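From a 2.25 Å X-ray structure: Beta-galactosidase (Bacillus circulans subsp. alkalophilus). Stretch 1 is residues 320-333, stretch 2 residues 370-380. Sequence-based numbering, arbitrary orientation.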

# COMPACT_ATOMS: atom_id res chain seq x y z
N SER A 320 -14.27 15.19 -12.58
CA SER A 320 -14.53 16.61 -12.73
C SER A 320 -15.00 16.93 -14.14
O SER A 320 -14.52 16.35 -15.12
CB SER A 320 -13.28 17.42 -12.35
OG SER A 320 -12.16 16.99 -13.11
N ALA A 321 -15.96 17.84 -14.25
CA ALA A 321 -16.49 18.22 -15.55
C ALA A 321 -15.46 19.09 -16.28
O ALA A 321 -14.68 19.79 -15.63
CB ALA A 321 -17.80 18.98 -15.37
N LYS A 322 -15.43 19.00 -17.60
CA LYS A 322 -14.70 19.97 -18.41
C LYS A 322 -15.50 21.27 -18.36
O LYS A 322 -16.67 21.28 -18.74
CB LYS A 322 -14.59 19.50 -19.87
CG LYS A 322 -13.65 18.32 -20.08
CD LYS A 322 -13.58 17.84 -21.54
CE LYS A 322 -12.47 16.78 -21.72
NZ LYS A 322 -12.31 16.23 -23.11
N ARG A 323 -14.89 22.35 -17.88
CA ARG A 323 -15.60 23.63 -17.80
C ARG A 323 -15.97 24.11 -19.20
O ARG A 323 -15.41 23.65 -20.19
CB ARG A 323 -14.75 24.71 -17.10
CG ARG A 323 -14.00 24.31 -15.84
CD ARG A 323 -14.84 24.12 -14.60
NE ARG A 323 -15.03 22.70 -14.34
CZ ARG A 323 -15.30 22.15 -13.16
NH1 ARG A 323 -15.41 22.90 -12.08
NH2 ARG A 323 -15.46 20.84 -13.06
N PRO A 324 -16.93 25.04 -19.28
CA PRO A 324 -17.40 25.55 -20.57
C PRO A 324 -16.26 25.92 -21.51
O PRO A 324 -15.37 26.66 -21.11
CB PRO A 324 -18.18 26.81 -20.16
CG PRO A 324 -18.72 26.49 -18.82
CD PRO A 324 -17.68 25.62 -18.14
N GLY A 325 -16.30 25.42 -22.74
CA GLY A 325 -15.29 25.72 -23.73
C GLY A 325 -14.04 24.84 -23.66
O GLY A 325 -13.24 24.82 -24.60
N VAL A 326 -13.88 24.10 -22.57
CA VAL A 326 -12.66 23.32 -22.40
C VAL A 326 -12.61 22.13 -23.34
O VAL A 326 -11.57 21.82 -23.90
CB VAL A 326 -12.43 22.91 -20.93
CG1 VAL A 326 -11.33 21.86 -20.82
CG2 VAL A 326 -12.06 24.14 -20.11
N MET A 327 -13.75 21.48 -23.53
CA MET A 327 -13.83 20.38 -24.48
C MET A 327 -13.35 20.86 -25.85
O MET A 327 -12.59 20.16 -26.55
CB MET A 327 -15.26 19.84 -24.55
CG MET A 327 -15.46 18.60 -25.43
SD MET A 327 -15.42 18.95 -27.20
CE MET A 327 -16.84 20.04 -27.33
N ARG A 328 -13.76 22.06 -26.23
CA ARG A 328 -13.35 22.66 -27.51
C ARG A 328 -11.86 23.00 -27.53
O ARG A 328 -11.16 22.72 -28.50
CB ARG A 328 -14.18 23.91 -27.78
CG ARG A 328 -13.86 24.63 -29.07
CD ARG A 328 -14.90 25.72 -29.25
NE ARG A 328 -14.68 26.57 -30.41
CZ ARG A 328 -13.96 27.68 -30.38
NH1 ARG A 328 -13.37 28.07 -29.26
NH2 ARG A 328 -13.81 28.41 -31.48
N LEU A 329 -11.38 23.62 -26.45
CA LEU A 329 -9.96 23.94 -26.27
C LEU A 329 -9.09 22.72 -26.53
O LEU A 329 -8.17 22.75 -27.36
CB LEU A 329 -9.71 24.42 -24.84
CG LEU A 329 -8.76 25.58 -24.55
CD1 LEU A 329 -8.16 25.40 -23.16
CD2 LEU A 329 -7.67 25.75 -25.59
N TRP A 330 -9.39 21.63 -25.83
CA TRP A 330 -8.59 20.41 -25.87
C TRP A 330 -8.71 19.63 -27.19
O TRP A 330 -7.82 18.84 -27.52
CB TRP A 330 -8.93 19.50 -24.68
CG TRP A 330 -8.50 20.08 -23.37
CD1 TRP A 330 -7.91 21.28 -23.17
CD2 TRP A 330 -8.62 19.46 -22.08
NE1 TRP A 330 -7.65 21.46 -21.83
CE2 TRP A 330 -8.08 20.36 -21.14
CE3 TRP A 330 -9.14 18.24 -21.62
CZ2 TRP A 330 -8.04 20.09 -19.77
CZ3 TRP A 330 -9.11 17.97 -20.26
CH2 TRP A 330 -8.55 18.89 -19.35
N SER A 331 -9.80 19.84 -27.91
CA SER A 331 -9.95 19.28 -29.26
C SER A 331 -9.04 20.00 -30.25
O SER A 331 -8.34 19.35 -31.03
CB SER A 331 -11.41 19.38 -29.77
OG SER A 331 -12.31 18.71 -28.90
N TYR A 332 -9.06 21.33 -30.24
CA TYR A 332 -8.16 22.08 -31.12
C TYR A 332 -6.70 21.96 -30.71
O TYR A 332 -5.79 22.13 -31.53
CB TYR A 332 -8.57 23.55 -31.23
CG TYR A 332 -9.78 23.76 -32.11
CD1 TYR A 332 -9.77 23.38 -33.45
CD2 TYR A 332 -10.94 24.33 -31.61
CE1 TYR A 332 -10.88 23.55 -34.26
CE2 TYR A 332 -12.05 24.51 -32.40
CZ TYR A 332 -12.01 24.12 -33.73
OH TYR A 332 -13.11 24.31 -34.52
N GLN A 333 -6.45 21.67 -29.43
CA GLN A 333 -5.09 21.40 -29.01
C GLN A 333 -4.57 20.16 -29.74
O GLN A 333 -3.44 20.14 -30.21
CB GLN A 333 -4.96 21.24 -27.49
CG GLN A 333 -3.51 21.32 -27.01
CD GLN A 333 -3.36 20.96 -25.55
OE1 GLN A 333 -4.08 20.10 -25.04
NE2 GLN A 333 -2.41 21.61 -24.87
N THR A 370 -28.75 20.27 -23.56
CA THR A 370 -27.81 20.08 -22.48
C THR A 370 -26.53 20.86 -22.77
O THR A 370 -26.20 21.13 -23.93
CB THR A 370 -27.50 18.59 -22.31
OG1 THR A 370 -27.20 18.32 -20.94
CG2 THR A 370 -26.33 18.19 -23.18
N ARG A 371 -25.84 21.26 -21.71
CA ARG A 371 -24.60 22.01 -21.84
C ARG A 371 -23.59 21.22 -22.71
O ARG A 371 -23.06 21.74 -23.70
CB ARG A 371 -24.04 22.26 -20.45
CG ARG A 371 -22.97 23.30 -20.35
CD ARG A 371 -22.13 23.02 -19.12
NE ARG A 371 -20.76 22.96 -19.56
CZ ARG A 371 -19.87 22.06 -19.18
NH1 ARG A 371 -20.16 21.12 -18.28
NH2 ARG A 371 -18.65 22.13 -19.69
N VAL A 372 -23.35 19.97 -22.33
CA VAL A 372 -22.44 19.11 -23.07
C VAL A 372 -22.80 18.97 -24.55
O VAL A 372 -21.93 19.09 -25.42
CB VAL A 372 -22.33 17.69 -22.44
CG1 VAL A 372 -21.63 16.74 -23.39
CG2 VAL A 372 -21.58 17.77 -21.12
N PHE A 373 -24.08 18.74 -24.85
CA PHE A 373 -24.48 18.56 -26.24
C PHE A 373 -24.24 19.83 -27.06
O PHE A 373 -23.74 19.75 -28.18
CB PHE A 373 -25.93 18.11 -26.37
CG PHE A 373 -26.29 17.74 -27.77
CD1 PHE A 373 -26.34 16.41 -28.16
CD2 PHE A 373 -26.55 18.72 -28.72
CE1 PHE A 373 -26.66 16.06 -29.47
CE2 PHE A 373 -26.87 18.38 -30.02
CZ PHE A 373 -26.92 17.05 -30.40
N ARG A 374 -24.59 20.98 -26.49
CA ARG A 374 -24.45 22.24 -27.21
C ARG A 374 -23.00 22.53 -27.55
O ARG A 374 -22.70 23.02 -28.64
CB ARG A 374 -25.03 23.39 -26.39
CG ARG A 374 -26.52 23.24 -26.12
CD ARG A 374 -27.03 24.35 -25.23
NE ARG A 374 -28.40 24.09 -24.79
CZ ARG A 374 -28.74 23.89 -23.52
NH1 ARG A 374 -27.81 23.95 -22.57
NH2 ARG A 374 -30.01 23.66 -23.21
N GLU A 375 -22.10 22.23 -26.62
CA GLU A 375 -20.67 22.44 -26.85
C GLU A 375 -20.17 21.50 -27.93
O GLU A 375 -19.33 21.87 -28.76
CB GLU A 375 -19.87 22.30 -25.55
CG GLU A 375 -20.24 23.35 -24.50
CD GLU A 375 -19.27 23.41 -23.33
OE1 GLU A 375 -18.05 23.18 -23.55
OE2 GLU A 375 -19.73 23.69 -22.20
N CYS A 376 -20.69 20.28 -27.96
CA CYS A 376 -20.37 19.36 -29.03
C CYS A 376 -20.89 19.88 -30.37
O CYS A 376 -20.19 19.81 -31.39
CB CYS A 376 -20.91 17.96 -28.74
SG CYS A 376 -20.06 17.11 -27.36
N ALA A 377 -22.11 20.42 -30.36
CA ALA A 377 -22.75 20.87 -31.59
C ALA A 377 -21.97 22.03 -32.17
O ALA A 377 -21.70 22.07 -33.37
CB ALA A 377 -24.20 21.29 -31.33
N GLU A 378 -21.58 22.95 -31.30
CA GLU A 378 -20.83 24.14 -31.71
C GLU A 378 -19.53 23.75 -32.41
O GLU A 378 -19.21 24.28 -33.47
CB GLU A 378 -20.55 25.02 -30.48
CG GLU A 378 -19.71 26.26 -30.79
CD GLU A 378 -19.10 26.92 -29.54
OE1 GLU A 378 -18.80 28.13 -29.59
OE2 GLU A 378 -18.91 26.23 -28.51
N LEU A 379 -18.78 22.83 -31.81
CA LEU A 379 -17.52 22.36 -32.38
C LEU A 379 -17.81 21.66 -33.69
O LEU A 379 -17.13 21.89 -34.69
CB LEU A 379 -16.85 21.38 -31.43
CG LEU A 379 -15.33 21.22 -31.40
CD1 LEU A 379 -15.01 19.81 -30.90
CD2 LEU A 379 -14.67 21.48 -32.74
N GLY A 380 -18.82 20.80 -33.68
CA GLY A 380 -19.26 20.12 -34.89
C GLY A 380 -19.44 21.10 -36.04
O GLY A 380 -19.01 20.84 -37.17
O HOH W 1 -16.50 21.67 -22.01
O HOH W 2 -16.27 23.04 -25.28

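The contact joins two helices, 326-333 and 371-380, whose axes approach to 9.8 Å at 36°, running in broadly the same direction. It has a polar end, where side chains of the second helix meet the loop before the first, and an apolar end built around Leu379.

At the polar end, Arg371 and Glu375 lie one helical turn apart and form a salt bridge, NE of Arg371 to OE2 of Glu375 at 2.9 Å. Arg371 is extended through chi1 and chi2 (both t), with chi3 off-well at 127°. Its NH2 reaches Lys322 O at 2.4 Å, a hydrogen bond so short that the exact distance deserves caution, although the acceptor does lie at the edge of the guanidinium, near its plane. Pro324 N, 3.4 Å from the same NH2, has no hydrogen to offer and is merely a packing neighbour.

Glu375, m at chi1 and t at chi2, uses its two oxygens differently. While OE2 holds Arg371, OE1 accepts from Gly325 N (3.0 Å, 161°), at the N-cap position of the first helix. Waters 1 and 2 also donate to OE1 and accept from Met327 N and Arg328 N, respectively, so the carboxylate serves the backbone amides of Gly325, Met327 and Arg328, the first directly and the other two through water. Gly325 has phi/psi of 85/-14, where a CB would jam against the preceding carbonyl oxygen.

Farther along, Leu379 (t, t) fits as a knob among Met327, Arg328, Ser331 and Tyr332. Its CD1 lies 3.8 Å from Met327 SD and its CD2 3.9 Å from Tyr332 CZ. Met327 folds through t, m, m, which brings CE to 3.4 Å from Glu375 O. Arg328 stays extended (t, t, t); its NE is 4.5 Å from Glu378 OE1, which lies well out of the guanidinium plane, leaving only a longer-range attraction of charges.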